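Long-range contacts in Ufm1-specific protease (Caenorhabditis elegans, PDB 5EJJ), which is a thiol protease that hydrolyses the peptide bond at the C-terminal glycine of the ubiquitin-like modifier Ufm1, releasing it from target proteins: residues Y15-S20 with N327-K332; R143-V148 with V274-I279. All coordinates share one frame; numbering follows the deposited sequence.

Interaction 1: Y15-S20 with N327-K332; sequences YANLRS and NLPSSK
The carboxamides of Asn17 and Asn327 are the flat groups here, each with a neighbour over a face. They sit where a helix end docks on a loop: the last turns of helix 8-19, packed beside strand 45-53 of the N-terminal MPN domain, meet the chain leaving helix 312-325. One face of the Asn17 amide is covered by the ring of Pro329, whose CB stands 3.4 Å from Asn17 ND2; the carbonyl oxygen of Asn327 lies off the opposite side of that plane. The Asn327 amide, in turn, offers a face to Leu18, and Leu18 CB and CD1 are each 4.0 Å from Asn327 ND2. Asn327 OD1 accepts a hydrogen bond from Phe51 N and ND2 gives a weak one to Lys324 O, which together would hold the amide's rotation. Tyr15, on another side of the helix, stacks edge-to-face with Phe51, so the helix and the Asn327 side chain share this strand as a support. Asn17 has CG anti to its carbonyl carbon (chi1 -62°), and ND2 gives a weak, bent hydrogen bond to Asn327 O, 3.1 Å long with an N-H...O angle of 132°. Pro329 N, also close to Asn17 ND2, has no hydrogen and takes no part in hydrogen bonding. Further along, at the exposed margin, Ser330 OG donates to Ser20 OG at 2.5 Å.

Interaction 2: R143-V148 with V274-I279; sequences REQEDV and VTVNGI
An antiparallel helix-helix contact joins the first turns of helix 144-156 to the last turns of helix 253-280, next to strand 127-139 of a mixed five-stranded sheet. The segment axes run at 174° to each other and approach to 9.8 Å, and apolar atoms carry the interface. At one end Val148 touches two residues: its CG1 meets Val276 CG2 at 3.5 Å, while its CG2 lies 4.1 Å from Thr275 CG2. Thr275 can present this methyl because its hydroxyl is turned back to Thr271 O in its own helix. Toward the start of helix 144-156, Ile279 CD1 rests on the CB of Glu144, 3.6 Å away. The Glu144 chain then bends at chi2 (82°) and carries the carboxylate away from the interface, where OE2 makes a weak hydrogen bond to Gly142 N. Gln145 has CG anti to its backbone N (chi1 174°) and extends across Val276 at about a right angle; its OE1 is hydrogen-bonded to Arg280 NE, a polar link at the border of the apolar patch. Val148 and Glu144 also touch Leu139, so helix 144-156 also packs on strand 127-139. The arrangement is consistent with the helix layer of an alpha/beta domain, an antiparallel helix pair packed beside a mixed sheet.

In the fold
Interaction 2 is nested along the chain inside the long loop closed by interaction 1, whose segments are 307 residues apart at their closest ends. The two contacts do not touch: their centres are 30 Å apart and their nearest atoms about 14 Å. They join different parts of the fold: interaction 2 joins two helices beside one sheet, whereas interaction 1 brings the N-terminal region with strand 45-53 against the connection that leads on to strand 371-374 of the C78 peptidase part. Interaction 1 is the more central, 16 Å from the centre of the chain against 29 Å. Both lie away from the inferred active-site residues Cys396 and His522 and, by similarity, Asp520.

Interaction 1: Y15-S20 with N327-K332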
# COMPACT_ATOMS: atom_id res chain seq x y z
N TYR A 15 11.41 -6.69 -12.72
CA TYR A 15 12.77 -7.12 -13.07
C TYR A 15 13.78 -6.08 -12.63
O TYR A 15 14.85 -6.41 -12.11
CB TYR A 15 12.92 -7.31 -14.57
CG TYR A 15 14.29 -7.81 -14.96
CD1 TYR A 15 15.33 -6.92 -15.21
CD2 TYR A 15 14.54 -9.17 -15.11
CE1 TYR A 15 16.58 -7.37 -15.57
CE2 TYR A 15 15.79 -9.64 -15.48
CZ TYR A 15 16.82 -8.73 -15.71
OH TYR A 15 18.09 -9.18 -16.08
N ALA A 16 13.43 -4.83 -12.89
CA ALA A 16 14.21 -3.71 -12.43
C ALA A 16 14.50 -3.86 -10.95
O ALA A 16 15.66 -3.81 -10.55
CB ALA A 16 13.48 -2.39 -12.72
N ASN A 17 13.46 -4.07 -10.14
CA ASN A 17 13.62 -4.08 -8.69
C ASN A 17 14.46 -5.25 -8.16
O ASN A 17 15.23 -5.09 -7.22
CB ASN A 17 12.27 -4.07 -7.97
CG ASN A 17 11.48 -2.85 -8.26
OD1 ASN A 17 11.82 -2.10 -9.16
ND2 ASN A 17 10.40 -2.63 -7.50
N LEU A 18 14.29 -6.43 -8.75
CA LEU A 18 15.05 -7.59 -8.33
C LEU A 18 16.51 -7.31 -8.60
O LEU A 18 17.37 -7.51 -7.74
CB LEU A 18 14.65 -8.83 -9.12
CG LEU A 18 15.39 -10.09 -8.70
CD1 LEU A 18 15.13 -10.36 -7.23
CD2 LEU A 18 14.94 -11.25 -9.55
N ARG A 19 16.76 -6.86 -9.83
CA ARG A 19 18.09 -6.53 -10.29
C ARG A 19 18.77 -5.61 -9.28
O ARG A 19 19.88 -5.91 -8.82
CB ARG A 19 18.02 -5.86 -11.65
CG ARG A 19 19.21 -6.12 -12.52
CD ARG A 19 19.12 -7.49 -13.11
NE ARG A 19 20.38 -7.81 -13.78
CZ ARG A 19 21.45 -8.26 -13.14
NH1 ARG A 19 21.43 -8.44 -11.81
NH2 ARG A 19 22.56 -8.54 -13.82
N SER A 20 18.10 -4.51 -8.94
CA SER A 20 18.52 -3.64 -7.84
C SER A 20 18.94 -4.50 -6.64
O SER A 20 19.15 -4.02 -5.53
CB SER A 20 17.35 -2.72 -7.45
OG SER A 20 17.54 -2.17 -6.16
N ASN A 327 9.68 -8.79 -5.48
CA ASN A 327 10.29 -7.80 -6.36
C ASN A 327 9.94 -6.38 -5.95
O ASN A 327 9.60 -5.56 -6.80
CB ASN A 327 9.91 -8.02 -7.82
CG ASN A 327 10.37 -9.35 -8.36
OD1 ASN A 327 10.02 -9.74 -9.47
ND2 ASN A 327 11.15 -10.08 -7.57
N LEU A 328 9.99 -6.10 -4.65
CA LEU A 328 9.80 -4.75 -4.18
C LEU A 328 11.10 -3.97 -4.40
O LEU A 328 12.15 -4.57 -4.62
CB LEU A 328 9.41 -4.75 -2.72
CG LEU A 328 8.18 -5.60 -2.44
CD1 LEU A 328 7.78 -5.54 -0.96
CD2 LEU A 328 7.05 -5.16 -3.33
N PRO A 329 11.03 -2.63 -4.37
CA PRO A 329 12.24 -1.83 -4.62
C PRO A 329 13.02 -1.60 -3.33
O PRO A 329 12.41 -1.49 -2.26
CB PRO A 329 11.67 -0.51 -5.14
CG PRO A 329 10.34 -0.38 -4.44
CD PRO A 329 9.83 -1.78 -4.19
N SER A 330 14.35 -1.52 -3.43
CA SER A 330 15.23 -1.47 -2.25
C SER A 330 15.56 -0.07 -1.72
O SER A 330 16.12 0.08 -0.65
CB SER A 330 16.52 -2.20 -2.56
OG SER A 330 17.11 -1.66 -3.72
N SER A 331 15.18 0.94 -2.47
CA SER A 331 15.46 2.31 -2.10
C SER A 331 14.69 2.83 -0.87
O SER A 331 14.98 3.92 -0.38
CB SER A 331 15.14 3.23 -3.28
OG SER A 331 13.73 3.36 -3.45
N LYS A 332 13.70 2.07 -0.39
CA LYS A 332 12.78 2.57 0.65
C LYS A 332 11.95 1.46 1.32
O LYS A 332 11.87 0.35 0.81
CB LYS A 332 11.86 3.65 0.07
CG LYS A 332 11.02 3.22 -1.13
CD LYS A 332 10.23 4.39 -1.73
CE LYS A 332 9.23 3.87 -2.76
NZ LYS A 332 8.27 4.90 -3.26

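Interaction 2: R143-V148 with V274-I279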
# COMPACT_ATOMS: atom_id res chain seq x y z
N ARG A 143 8.17 -32.14 17.84
CA ARG A 143 7.43 -32.45 16.63
C ARG A 143 6.71 -31.21 16.11
O ARG A 143 5.73 -31.33 15.37
CB ARG A 143 6.45 -33.59 16.88
CG ARG A 143 7.10 -34.96 16.83
CD ARG A 143 6.08 -36.05 17.01
NE ARG A 143 6.64 -37.36 16.73
CZ ARG A 143 6.44 -38.02 15.60
NH1 ARG A 143 5.67 -37.47 14.65
NH2 ARG A 143 6.98 -39.22 15.41
N GLU A 144 7.22 -30.04 16.51
CA GLU A 144 6.63 -28.75 16.14
C GLU A 144 6.47 -28.59 14.63
O GLU A 144 5.42 -28.13 14.14
CB GLU A 144 7.47 -27.60 16.70
CG GLU A 144 7.40 -27.40 18.21
CD GLU A 144 8.33 -28.33 18.98
OE1 GLU A 144 8.97 -29.19 18.33
OE2 GLU A 144 8.42 -28.20 20.22
N GLN A 145 7.49 -28.97 13.89
CA GLN A 145 7.47 -28.83 12.44
C GLN A 145 6.36 -29.62 11.75
O GLN A 145 5.66 -29.09 10.91
CB GLN A 145 8.83 -29.21 11.87
CG GLN A 145 8.86 -29.22 10.36
CD GLN A 145 10.25 -28.96 9.80
OE1 GLN A 145 10.42 -28.88 8.57
NE2 GLN A 145 11.24 -28.81 10.68
N GLU A 146 6.19 -30.88 12.07
CA GLU A 146 5.26 -31.65 11.26
C GLU A 146 3.80 -31.51 11.68
O GLU A 146 2.87 -31.82 10.91
CB GLU A 146 5.68 -33.12 11.16
CG GLU A 146 6.47 -33.39 9.87
CD GLU A 146 5.90 -32.66 8.63
OE1 GLU A 146 6.62 -31.79 8.07
OE2 GLU A 146 4.75 -32.95 8.23
N ASP A 147 3.62 -31.03 12.91
CA ASP A 147 2.28 -30.76 13.41
C ASP A 147 1.74 -29.48 12.80
O ASP A 147 0.62 -29.48 12.27
CB ASP A 147 2.27 -30.66 14.93
CG ASP A 147 2.38 -32.02 15.58
OD1 ASP A 147 1.97 -33.03 14.96
OD2 ASP A 147 2.89 -32.06 16.72
N VAL A 148 2.52 -28.40 12.88
CA VAL A 148 2.13 -27.12 12.26
C VAL A 148 1.74 -27.30 10.79
O VAL A 148 0.74 -26.74 10.35
CB VAL A 148 3.22 -26.03 12.42
CG1 VAL A 148 3.59 -25.44 11.09
CG2 VAL A 148 2.71 -24.92 13.30
N VAL A 274 5.69 -19.27 7.86
CA VAL A 274 6.58 -18.35 8.57
C VAL A 274 7.02 -19.02 9.85
O VAL A 274 8.18 -18.93 10.25
CB VAL A 274 5.89 -17.02 8.92
CG1 VAL A 274 6.89 -16.07 9.52
CG2 VAL A 274 5.32 -16.39 7.69
N THR A 275 6.08 -19.68 10.50
CA THR A 275 6.34 -20.38 11.75
C THR A 275 7.40 -21.47 11.59
O THR A 275 8.39 -21.47 12.31
CB THR A 275 5.06 -20.99 12.30
OG1 THR A 275 4.16 -19.93 12.64
CG2 THR A 275 5.36 -21.81 13.52
N VAL A 276 7.18 -22.39 10.65
CA VAL A 276 8.16 -23.42 10.34
C VAL A 276 9.54 -22.81 10.10
O VAL A 276 10.51 -23.23 10.70
CB VAL A 276 7.74 -24.28 9.12
CG1 VAL A 276 8.94 -24.97 8.49
CG2 VAL A 276 6.71 -25.31 9.52
N ASN A 277 9.61 -21.81 9.23
CA ASN A 277 10.85 -21.08 8.96
C ASN A 277 11.58 -20.64 10.23
O ASN A 277 12.77 -20.85 10.37
CB ASN A 277 10.54 -19.85 8.10
CG ASN A 277 11.77 -19.28 7.41
OD1 ASN A 277 12.30 -19.90 6.49
ND2 ASN A 277 12.21 -18.09 7.84
N GLY A 278 10.86 -20.03 11.16
CA GLY A 278 11.48 -19.59 12.40
C GLY A 278 11.91 -20.74 13.31
O GLY A 278 12.83 -20.61 14.10
N ILE A 279 11.22 -21.87 13.20
CA ILE A 279 11.58 -23.06 13.95
C ILE A 279 12.90 -23.62 13.43
O ILE A 279 13.83 -23.81 14.20
CB ILE A 279 10.47 -24.12 13.83
CG1 ILE A 279 9.31 -23.80 14.76
CG2 ILE A 279 11.01 -25.50 14.14
CD1 ILE A 279 8.18 -24.78 14.58